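Local coordinates for protein arginase (RocF) (Helicobacter pylori, PDB 4G3H) that probably catalyses the manganese-dependent hydrolysis of L-arginine to L-ornithine and urea, at residues V21-E26 and E293-V298; Q44-L49 and M74-E79; D61-C66 and C163-E168; D239-T244 and R249-L254. All blocks are in the same frame, centred on the assembly; numbering follows the deposited sequence.

Contact 1: residues V21-E26 and E293-V298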
# COMPACT_ATOMS: atom_id res chain seq x y z
N VAL A 21 -11.27 -1.61 7.91
CA VAL A 21 -11.03 -2.91 7.30
C VAL A 21 -12.17 -3.91 7.56
O VAL A 21 -12.59 -4.62 6.64
CB VAL A 21 -9.72 -3.53 7.81
CG1 VAL A 21 -9.56 -4.95 7.25
CG2 VAL A 21 -8.54 -2.65 7.43
N ARG A 22 -12.65 -3.98 8.80
CA ARG A 22 -13.73 -4.93 9.10
C ARG A 22 -15.02 -4.58 8.37
O ARG A 22 -15.78 -5.46 7.99
CB ARG A 22 -13.96 -5.06 10.61
CG ARG A 22 -14.18 -3.77 11.38
CD ARG A 22 -15.53 -3.15 11.10
NE ARG A 22 -16.65 -4.06 11.36
CZ ARG A 22 -17.93 -3.73 11.19
NH1 ARG A 22 -18.88 -4.61 11.44
NH2 ARG A 22 -18.25 -2.51 10.77
N ARG A 23 -15.27 -3.28 8.18
CA ARG A 23 -16.47 -2.83 7.47
C ARG A 23 -16.40 -3.28 6.01
O ARG A 23 -17.38 -3.77 5.45
CB ARG A 23 -16.57 -1.30 7.48
CG ARG A 23 -17.11 -0.65 8.73
CD ARG A 23 -17.55 0.76 8.37
NE ARG A 23 -17.99 1.56 9.51
CZ ARG A 23 -18.53 2.77 9.41
NH1 ARG A 23 -18.90 3.43 10.50
NH2 ARG A 23 -18.71 3.32 8.21
N LEU A 24 -15.24 -3.06 5.40
CA LEU A 24 -15.02 -3.42 4.01
C LEU A 24 -15.08 -4.94 3.83
O LEU A 24 -15.64 -5.43 2.85
CB LEU A 24 -13.66 -2.86 3.55
CG LEU A 24 -13.59 -1.32 3.61
CD1 LEU A 24 -12.18 -0.84 3.35
CD2 LEU A 24 -14.54 -0.72 2.59
N ARG A 25 -14.52 -5.69 4.77
CA ARG A 25 -14.54 -7.16 4.69
C ARG A 25 -15.98 -7.69 4.69
O ARG A 25 -16.32 -8.57 3.91
CB ARG A 25 -13.81 -7.77 5.88
CG ARG A 25 -12.30 -7.63 5.87
CD ARG A 25 -11.70 -8.02 7.23
NE ARG A 25 -11.95 -9.41 7.60
CZ ARG A 25 -11.52 -9.97 8.73
NH1 ARG A 25 -10.83 -9.25 9.60
NH2 ARG A 25 -11.78 -11.24 8.99
N GLU A 26 -16.81 -7.15 5.58
CA GLU A 26 -18.20 -7.58 5.67
C GLU A 26 -18.99 -7.19 4.43
O GLU A 26 -19.80 -7.98 3.94
CB GLU A 26 -18.84 -7.03 6.95
CG GLU A 26 -18.23 -7.65 8.21
CD GLU A 26 -18.81 -7.11 9.52
OE1 GLU A 26 -18.47 -7.66 10.59
OE2 GLU A 26 -19.59 -6.13 9.48
N GLU A 293 -21.87 8.29 1.85
CA GLU A 293 -21.07 8.73 0.72
C GLU A 293 -19.64 8.20 0.60
O GLU A 293 -19.29 7.57 -0.41
CB GLU A 293 -21.02 10.26 0.67
CG GLU A 293 -22.32 10.91 0.24
CD GLU A 293 -22.12 12.32 -0.29
OE1 GLU A 293 -21.41 12.47 -1.30
OE2 GLU A 293 -22.67 13.27 0.31
N GLU A 294 -18.82 8.44 1.61
CA GLU A 294 -17.43 8.00 1.55
C GLU A 294 -17.27 6.48 1.55
O GLU A 294 -16.43 5.94 0.81
CB GLU A 294 -16.65 8.65 2.69
CG GLU A 294 -16.72 10.16 2.63
CD GLU A 294 -16.06 10.85 3.80
OE1 GLU A 294 -16.12 10.32 4.93
OE2 GLU A 294 -15.50 11.95 3.60
N GLU A 295 -18.05 5.78 2.36
CA GLU A 295 -17.93 4.34 2.37
C GLU A 295 -18.28 3.80 0.99
O GLU A 295 -17.61 2.90 0.47
CB GLU A 295 -18.85 3.73 3.44
CG GLU A 295 -18.72 2.22 3.52
CD GLU A 295 -19.37 1.65 4.75
OE1 GLU A 295 -18.88 1.93 5.87
OE2 GLU A 295 -20.37 0.91 4.60
N LYS A 296 -19.33 4.36 0.39
CA LYS A 296 -19.75 3.93 -0.94
C LYS A 296 -18.63 4.17 -1.96
O LYS A 296 -18.42 3.36 -2.86
CB LYS A 296 -21.02 4.67 -1.38
CG LYS A 296 -22.28 4.23 -0.64
CD LYS A 296 -23.55 4.68 -1.36
CE LYS A 296 -23.75 6.19 -1.30
NZ LYS A 296 -24.05 6.66 0.09
N GLN A 297 -17.91 5.27 -1.81
CA GLN A 297 -16.83 5.58 -2.73
C GLN A 297 -15.71 4.54 -2.63
O GLN A 297 -15.20 4.08 -3.65
CB GLN A 297 -16.29 6.98 -2.47
CG GLN A 297 -17.29 8.07 -2.83
CD GLN A 297 -16.75 9.47 -2.62
OE1 GLN A 297 -16.26 9.79 -1.54
NE2 GLN A 297 -16.86 10.31 -3.63
N VAL A 298 -15.33 4.19 -1.41
CA VAL A 298 -14.28 3.20 -1.19
C VAL A 298 -14.74 1.86 -1.78
O VAL A 298 -14.00 1.20 -2.52
CB VAL A 298 -13.99 3.05 0.33
CG1 VAL A 298 -12.96 1.95 0.57
CG2 VAL A 298 -13.46 4.37 0.88
O HOH W 1 -19.89 -1.88 6.34

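Contact 2: residues Q44-L49 and M74-E79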
# COMPACT_ATOMS: atom_id res chain seq x y z
N GLN A 44 -11.53 -16.71 -0.82
CA GLN A 44 -11.00 -16.81 0.53
C GLN A 44 -10.78 -15.46 1.19
O GLN A 44 -10.20 -14.55 0.61
CB GLN A 44 -9.69 -17.59 0.49
CG GLN A 44 -8.89 -17.57 1.79
CD GLN A 44 -7.60 -18.36 1.70
OE1 GLN A 44 -6.61 -18.03 2.34
NE2 GLN A 44 -7.61 -19.42 0.90
N GLU A 45 -11.28 -15.34 2.42
CA GLU A 45 -11.11 -14.13 3.21
C GLU A 45 -10.17 -14.49 4.35
O GLU A 45 -10.55 -15.23 5.27
CB GLU A 45 -12.45 -13.66 3.79
CG GLU A 45 -12.30 -12.51 4.80
CD GLU A 45 -13.50 -12.36 5.72
OE1 GLU A 45 -14.34 -13.27 5.77
OE2 GLU A 45 -13.59 -11.32 6.42
N ARG A 46 -8.94 -13.99 4.29
CA ARG A 46 -7.99 -14.28 5.35
C ARG A 46 -7.67 -13.10 6.27
O ARG A 46 -7.32 -12.02 5.80
CB ARG A 46 -6.65 -14.81 4.84
CG ARG A 46 -5.88 -15.13 6.08
CD ARG A 46 -4.42 -15.32 6.14
NE ARG A 46 -3.85 -16.41 5.40
CZ ARG A 46 -2.81 -17.11 5.85
NH1 ARG A 46 -2.28 -16.84 7.03
NH2 ARG A 46 -2.23 -18.02 5.07
N CYS A 47 -7.76 -13.33 7.58
CA CYS A 47 -7.42 -12.30 8.55
C CYS A 47 -5.96 -12.48 8.90
O CYS A 47 -5.52 -13.60 9.18
CB CYS A 47 -8.26 -12.43 9.82
SG CYS A 47 -7.90 -11.15 11.07
N VAL A 48 -5.20 -11.39 8.88
CA VAL A 48 -3.78 -11.43 9.20
C VAL A 48 -3.52 -10.41 10.30
O VAL A 48 -3.87 -9.24 10.17
CB VAL A 48 -2.91 -11.09 7.96
CG1 VAL A 48 -1.43 -11.01 8.36
CG2 VAL A 48 -3.10 -12.16 6.89
N LEU A 49 -2.92 -10.87 11.40
CA LEU A 49 -2.62 -10.01 12.53
C LEU A 49 -1.30 -9.28 12.36
O LEU A 49 -0.34 -9.81 11.79
CB LEU A 49 -2.59 -10.83 13.83
CG LEU A 49 -3.87 -11.63 14.15
CD1 LEU A 49 -3.70 -12.30 15.50
CD2 LEU A 49 -5.08 -10.70 14.15
N MET A 74 2.00 -13.65 5.17
CA MET A 74 1.84 -13.01 3.88
C MET A 74 2.52 -13.81 2.77
O MET A 74 2.06 -13.80 1.63
CB MET A 74 2.36 -11.57 3.91
CG MET A 74 1.53 -10.60 4.75
SD MET A 74 -0.26 -10.66 4.39
CE MET A 74 -0.29 -10.22 2.63
N LYS A 75 3.62 -14.49 3.09
CA LYS A 75 4.30 -15.29 2.07
C LYS A 75 3.36 -16.40 1.64
O LYS A 75 3.28 -16.73 0.46
CB LYS A 75 5.60 -15.89 2.61
CG LYS A 75 6.70 -14.87 2.87
CD LYS A 75 8.05 -15.55 3.09
CE LYS A 75 8.50 -16.31 1.85
NZ LYS A 75 9.87 -16.87 1.98
N GLU A 76 2.65 -16.98 2.60
CA GLU A 76 1.69 -18.05 2.29
C GLU A 76 0.66 -17.54 1.29
O GLU A 76 0.27 -18.25 0.37
CB GLU A 76 0.96 -18.51 3.55
CG GLU A 76 1.84 -19.26 4.55
CD GLU A 76 1.05 -19.77 5.75
OE1 GLU A 76 1.66 -20.43 6.61
OE2 GLU A 76 -0.17 -19.52 5.83
N VAL A 77 0.22 -16.30 1.48
CA VAL A 77 -0.75 -15.70 0.58
C VAL A 77 -0.14 -15.48 -0.81
O VAL A 77 -0.71 -15.88 -1.82
CB VAL A 77 -1.27 -14.34 1.12
CG1 VAL A 77 -2.11 -13.63 0.06
CG2 VAL A 77 -2.09 -14.56 2.39
N PHE A 78 1.03 -14.85 -0.85
CA PHE A 78 1.66 -14.56 -2.13
C PHE A 78 2.15 -15.78 -2.90
O PHE A 78 2.44 -15.69 -4.09
CB PHE A 78 2.80 -13.56 -1.94
CG PHE A 78 2.35 -12.19 -1.51
CD1 PHE A 78 1.30 -11.55 -2.18
CD2 PHE A 78 2.98 -11.53 -0.46
CE1 PHE A 78 0.89 -10.26 -1.80
CE2 PHE A 78 2.58 -10.24 -0.08
CZ PHE A 78 1.53 -9.61 -0.75
N GLU A 79 2.22 -16.93 -2.23
CA GLU A 79 2.66 -18.15 -2.88
C GLU A 79 1.53 -18.82 -3.66
O GLU A 79 1.78 -19.68 -4.51
CB GLU A 79 3.25 -19.12 -1.85
CG GLU A 79 4.63 -18.70 -1.37
CD GLU A 79 5.16 -19.57 -0.25
OE1 GLU A 79 6.32 -19.35 0.17
OE2 GLU A 79 4.42 -20.45 0.22

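Contact 3: residues D61-C66 and C163-E168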
# COMPACT_ATOMS: atom_id res chain seq x y z
N ASP A 61 10.37 -6.20 19.59
CA ASP A 61 9.10 -6.91 19.50
C ASP A 61 8.57 -6.87 18.08
O ASP A 61 8.12 -7.88 17.54
CB ASP A 61 8.07 -6.29 20.45
CG ASP A 61 8.49 -6.37 21.90
OD1 ASP A 61 8.80 -7.48 22.38
OD2 ASP A 61 8.51 -5.31 22.57
N TYR A 62 8.63 -5.69 17.47
CA TYR A 62 8.17 -5.50 16.11
C TYR A 62 8.98 -6.36 15.17
O TYR A 62 8.44 -7.03 14.29
CB TYR A 62 8.31 -4.03 15.70
CG TYR A 62 7.89 -3.76 14.27
CD1 TYR A 62 6.55 -3.68 13.92
CD2 TYR A 62 8.85 -3.58 13.28
CE1 TYR A 62 6.16 -3.42 12.59
CE2 TYR A 62 8.49 -3.33 11.96
CZ TYR A 62 7.15 -3.25 11.62
OH TYR A 62 6.80 -2.99 10.32
N TYR A 63 10.30 -6.35 15.36
CA TYR A 63 11.19 -7.14 14.53
C TYR A 63 10.79 -8.61 14.57
O TYR A 63 10.58 -9.24 13.53
CB TYR A 63 12.63 -7.00 15.00
CG TYR A 63 13.58 -7.92 14.27
CD1 TYR A 63 14.01 -7.61 12.98
CD2 TYR A 63 14.02 -9.10 14.85
CE1 TYR A 63 14.86 -8.47 12.28
CE2 TYR A 63 14.87 -9.97 14.16
CZ TYR A 63 15.28 -9.65 12.88
OH TYR A 63 16.12 -10.50 12.20
N LEU A 64 10.71 -9.16 15.77
CA LEU A 64 10.36 -10.56 15.96
C LEU A 64 8.99 -10.90 15.39
O LEU A 64 8.82 -11.93 14.74
CB LEU A 64 10.40 -10.93 17.44
CG LEU A 64 11.78 -10.93 18.10
CD1 LEU A 64 11.63 -11.26 19.58
CD2 LEU A 64 12.67 -11.96 17.42
N PHE A 65 8.01 -10.04 15.63
CA PHE A 65 6.66 -10.28 15.14
C PHE A 65 6.65 -10.38 13.62
O PHE A 65 6.05 -11.29 13.05
CB PHE A 65 5.70 -9.18 15.58
CG PHE A 65 4.25 -9.52 15.34
CD1 PHE A 65 3.51 -10.19 16.31
CD2 PHE A 65 3.65 -9.20 14.13
CE1 PHE A 65 2.18 -10.55 16.06
CE2 PHE A 65 2.32 -9.55 13.88
CZ PHE A 65 1.59 -10.23 14.85
N CYS A 66 7.31 -9.43 12.96
CA CYS A 66 7.37 -9.42 11.51
C CYS A 66 8.04 -10.68 10.97
O CYS A 66 7.51 -11.34 10.07
CB CYS A 66 8.11 -8.19 11.01
SG CYS A 66 7.15 -6.66 11.10
N CYS A 163 15.30 -3.86 7.98
CA CYS A 163 15.09 -3.58 6.56
C CYS A 163 15.41 -4.80 5.73
O CYS A 163 15.01 -4.93 4.57
CB CYS A 163 15.99 -2.44 6.09
SG CYS A 163 15.66 -0.88 6.88
N SER A 164 16.16 -5.69 6.24
CA SER A 164 16.41 -6.89 5.64
C SER A 164 15.55 -8.09 5.85
O SER A 164 15.79 -9.02 5.32
CB SER A 164 17.73 -7.32 6.10
OG SER A 164 18.53 -7.26 5.07
N LEU A 165 14.58 -8.00 6.67
CA LEU A 165 13.74 -9.08 6.90
C LEU A 165 13.03 -9.53 5.74
O LEU A 165 12.71 -8.88 4.91
CB LEU A 165 12.63 -8.63 7.76
CG LEU A 165 12.83 -8.45 9.13
CD1 LEU A 165 11.85 -7.99 9.72
CD2 LEU A 165 13.02 -9.71 9.54
N GLY A 166 13.12 -10.77 5.69
CA GLY A 166 12.64 -11.68 4.71
C GLY A 166 13.42 -11.82 3.46
O GLY A 166 13.10 -12.50 2.68
N LEU A 167 14.50 -11.14 3.33
CA LEU A 167 15.49 -11.32 2.32
C LEU A 167 16.81 -12.10 2.61
O LEU A 167 17.63 -12.20 1.82
CB LEU A 167 15.91 -9.96 1.84
CG LEU A 167 15.12 -8.76 1.49
CD1 LEU A 167 15.88 -7.53 0.96
CD2 LEU A 167 14.32 -9.18 0.62
N GLU A 168 17.09 -12.71 3.69
CA GLU A 168 18.42 -13.34 3.66
C GLU A 168 18.66 -14.74 3.08
O GLU A 168 19.65 -15.33 3.34
CB GLU A 168 19.49 -13.01 4.71
CG GLU A 168 20.47 -11.81 4.36
CD GLU A 168 21.07 -11.18 5.61
OE1 GLU A 168 20.27 -10.95 6.54
OE2 GLU A 168 22.31 -10.94 5.70

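Contact 4: residues D239-T244 and R249-L254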
# COMPACT_ATOMS: atom_id res chain seq x y z
N ASP A 239 -8.42 14.38 -2.57
CA ASP A 239 -8.43 15.65 -1.86
C ASP A 239 -8.99 15.54 -0.44
O ASP A 239 -10.04 14.95 -0.22
CB ASP A 239 -9.26 16.67 -2.63
CG ASP A 239 -9.13 18.06 -2.05
OD1 ASP A 239 -8.09 18.71 -2.29
OD2 ASP A 239 -10.06 18.50 -1.34
N GLY A 240 -8.28 16.14 0.52
CA GLY A 240 -8.70 16.11 1.91
C GLY A 240 -10.07 16.70 2.21
O GLY A 240 -10.70 16.32 3.19
N LYS A 241 -10.53 17.62 1.37
CA LYS A 241 -11.84 18.24 1.56
C LYS A 241 -12.94 17.33 1.03
O LYS A 241 -14.04 17.27 1.58
CB LYS A 241 -11.93 19.58 0.82
CG LYS A 241 -11.04 20.68 1.36
CD LYS A 241 -11.41 21.06 2.78
CE LYS A 241 -11.04 22.50 3.07
NZ LYS A 241 -9.66 22.81 2.60
N LEU A 242 -12.64 16.63 -0.07
CA LEU A 242 -13.59 15.73 -0.70
C LEU A 242 -13.73 14.38 0.02
O LEU A 242 -14.84 13.84 0.11
CB LEU A 242 -13.20 15.50 -2.17
CG LEU A 242 -13.57 16.57 -3.20
CD1 LEU A 242 -13.28 17.96 -2.67
CD2 LEU A 242 -12.80 16.32 -4.50
N PHE A 243 -12.62 13.84 0.52
CA PHE A 243 -12.65 12.55 1.22
C PHE A 243 -12.06 12.72 2.61
O PHE A 243 -10.87 13.00 2.76
CB PHE A 243 -11.84 11.51 0.44
CG PHE A 243 -12.05 10.10 0.93
CD1 PHE A 243 -13.19 9.39 0.57
CD2 PHE A 243 -11.12 9.50 1.75
CE1 PHE A 243 -13.40 8.08 1.03
CE2 PHE A 243 -11.32 8.19 2.22
CZ PHE A 243 -12.46 7.49 1.86
N THR A 244 -12.89 12.54 3.63
CA THR A 244 -12.44 12.75 5.00
C THR A 244 -12.26 11.50 5.86
O THR A 244 -11.77 11.60 6.98
CB THR A 244 -13.40 13.72 5.73
OG1 THR A 244 -14.67 13.08 5.93
CG2 THR A 244 -13.60 14.99 4.90
N ARG A 249 -5.46 13.81 6.16
CA ARG A 249 -6.01 14.46 4.98
C ARG A 249 -5.10 15.58 4.47
O ARG A 249 -4.60 16.39 5.24
CB ARG A 249 -7.38 15.04 5.29
CG ARG A 249 -8.41 14.01 5.71
CD ARG A 249 -9.79 14.63 5.71
NE ARG A 249 -10.11 15.30 6.96
CZ ARG A 249 -10.91 16.36 7.06
NH1 ARG A 249 -11.49 16.87 5.99
NH2 ARG A 249 -11.17 16.88 8.26
N GLU A 250 -4.91 15.62 3.16
CA GLU A 250 -4.07 16.63 2.54
C GLU A 250 -4.85 17.32 1.43
O GLU A 250 -5.47 16.66 0.59
CB GLU A 250 -2.80 15.98 1.98
CG GLU A 250 -2.01 15.19 3.01
CD GLU A 250 -1.25 16.08 3.98
OE1 GLU A 250 -1.55 17.29 4.05
OE2 GLU A 250 -0.36 15.56 4.69
N ASN A 251 -4.83 18.65 1.44
CA ASN A 251 -5.53 19.43 0.43
C ASN A 251 -4.83 19.33 -0.92
O ASN A 251 -3.70 18.86 -1.01
CB ASN A 251 -5.61 20.90 0.86
CG ASN A 251 -6.58 21.11 2.02
OD1 ASN A 251 -6.48 22.09 2.75
ND2 ASN A 251 -7.52 20.19 2.18
N ASN A 252 -5.52 19.78 -1.96
CA ASN A 252 -4.99 19.76 -3.32
C ASN A 252 -4.76 18.34 -3.82
O ASN A 252 -3.73 18.03 -4.43
CB ASN A 252 -3.69 20.57 -3.36
CG ASN A 252 -3.87 21.99 -2.84
OD1 ASN A 252 -3.11 22.46 -1.99
ND2 ASN A 252 -4.90 22.67 -3.34
N GLY A 253 -5.74 17.48 -3.57
CA GLY A 253 -5.65 16.10 -4.01
C GLY A 253 -6.52 15.82 -5.22
O GLY A 253 -7.07 16.73 -5.84
N LEU A 254 -6.65 14.54 -5.55
CA LEU A 254 -7.46 14.12 -6.69
C LEU A 254 -8.92 14.04 -6.30
O LEU A 254 -9.26 13.92 -5.12
CB LEU A 254 -7.02 12.75 -7.19
CG LEU A 254 -5.65 12.61 -7.84
CD1 LEU A 254 -5.43 11.13 -8.16
CD2 LEU A 254 -5.57 13.46 -9.10

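Contact 1: residues V21-E26 and E293-V298
L24 and V298 form the tightly packed half of this helix-helix contact, and R23 and E295 form its wetter half. On the inner side, both methyls of L24 lie near a single branch of V298: CD2 of L24 is 3.7 Å and CD1 of L24 is 4.0 Å from CG1 of V298. The two side chains meet at about a right angle. With CG1 of V298 anti to its backbone N (chi1 176°), that branch is the one turned to the leucine. Y282, L299 and L302 press on L24 from outside the segments, and F243 packs on V298.

Towards solvent the contact becomes ionic. E295 stretches out from its helix with a fully extended chain, and its OE1 receives NH2 of R23 in a salt bridge of 2.7 Å. The guanidinium is approached at its edge, with the oxygen 18° out of its plane. The N-H...O angle is 150°; the carboxylate is turned steeply against the guanidinium, and OE1 alone makes the bridge. The other oxygen, OE2 of E295, is joined through a weak water link to the carbonyl O of R23.

Apolar contact inside and a charged pair outside thus join helices 16-30 and 293-309, which cover the parallel sheet in the three-layer alpha/beta fold of the arginase family.

Contact 2: residues Q44-L49 and M74-E79
R46 reaches from the strand to E76 on the helix, and the two side chains cross at about a right angle. The first torsion of R46 sends CG away from the backbone N (chi1 -176°), and a bend at chi3 then turns the guanidinium so that an edge faces the carboxylate. NH2 of R46 donates to OE2 of E76 over 2.7 Å, with an almost straight N-H...O angle of 174°. The acceptor lies practically in the guanidinium plane, but the two planar groups are 59° apart, and the oxygen offers its anti lone pair. Running alongside R46 in the opposite direction, V77 brings CG2 to 3.9 Å from NE of R46.

Deeper in, M74 starts off pointing away from the strand and folds back at chi2, so that its sulfur faces the fork of V48. SD of M74 is 4.1 Å from CG2 and 4.2 Å from CG1 of V48, a near-symmetrical seat between two methyls. V4 of the adjacent strand touches both V48 and V77, and L70 adds to the cover of V48.

The segments belong to a beta-alpha-beta crossover in which helix 59-78 passes from edge strand 44-50 to strand 84-87, bypassing strand 2-8. Chemically, the single anti-oriented bridge implies directional pairing through one oxygen, placed at the exposed margin of an otherwise apolar interface that includes one thioether sulfur.

Contact 3: residues D61-C66 and C163-E168
L165 pushes its forked end between Y63 and C66 of helix 59-78. It does so from a type II beta turn, S164 to L167, in the loop that follows helix 153-163 of the alpha/beta fold. In the first shell, CD2 of L165 lies 3.5 Å from CE1 of Y63, and its CG is 3.7 Å from the same ring atom. The other branch, CD1 of L165, is shared: it is 3.9 Å from CD1 of Y63 and 4.0 Å from CB of C66. The leucine thus meets the tyrosine obliquely, mainly through CE1 and CD1 of the ring. No hydrogen bond links the two segments, and the contact is wholly apolar.

What holds the partners lies one shell out. Y63 is set with CG anti to its backbone N (chi1 174°), and its phenol OH is hydrogen-bonded to K67 while K161 makes a cation-pi contact with its ring. On the loop side, the turn is closed by a 3.2 Å bond from the N of L167 to the O of S164, and G166 takes the positive phi (78°) that its third position calls for. Q99 and S103 of helix 94-104 bind the carbonyl oxygens of L165 and G166 respectively, which ties the turn to a second helix. Bonded to CB of C66, its SG sits 3.4 Å above the plane of the Y62 ring, offset toward the rim.

Contact 4: residues D239-T244 and R249-L254
D239 and G240 meet the far limb of the loop through main-chain bonds. N of D239 donates to O of L254 over 2.7 Å, in the carbonyl plane and on a lone pair, while N of G240 reaches O of E250 at 2.9 Å from well above that carbonyl's plane.

Side chain to main chain bonds form the second group. The carboxylate of D239 divides its oxygens: OD1 takes N of G253 at 2.9 Å through its anti lone pair, with an N-H...O angle of 169°, and OD2 accepts N of K241 at 2.9 Å in an Asx turn. From the other limb, NH1 of R249 donates to O of G240 over 3.0 Å, with that oxygen near the guanidinium plane and the donor tilted from the plane of the carbonyl. A bend at chi3 (-86°) turns the arginine's flat end this way.

Contacts between side chains are fewer. T244 lies alongside R249 with CB over one guanidinium face, its hydroxyl being engaged by I288 and S287. K241 and N251 cross obliquely, joined by a weak bond from NZ to OD1 at 3.3 Å.

Most of the gripping atoms are therefore backbone amides and carbonyls, so the loop's path is fixed largely by polar complementarity. The same loop borders the metal site: E250, whose OE2 is hydrogen-bonded to S186 and H118, stands behind a manganese ligand and could orient that imidazole.

How the contacts relate
Contacts 2 and 3 are buried, contacts 1 and 4 only partly so, yet burial alone does not set their chemistry. The helix-helix and strand-helix contacts, 1 and 2, each combine apolar packing with one salt bridge at the margin; contact 3, helix against turn, is purely apolar; contact 4, joining two loop limbs, relies on hydrogen bonds. Helix 59-78 serves both contact 2, near its C-terminal end, and contact 3, near its start, where F65 touches the carbonyl of L49. Contact 1 links the two flanks: R25 is salt-bridged to E45 of contact 2, while E294 probably accepts from N of T244 and V298 packs on F243 of contact 4. Contact 4 approaches the manganese site most closely, across the chain's centre from contacts 2 and 3.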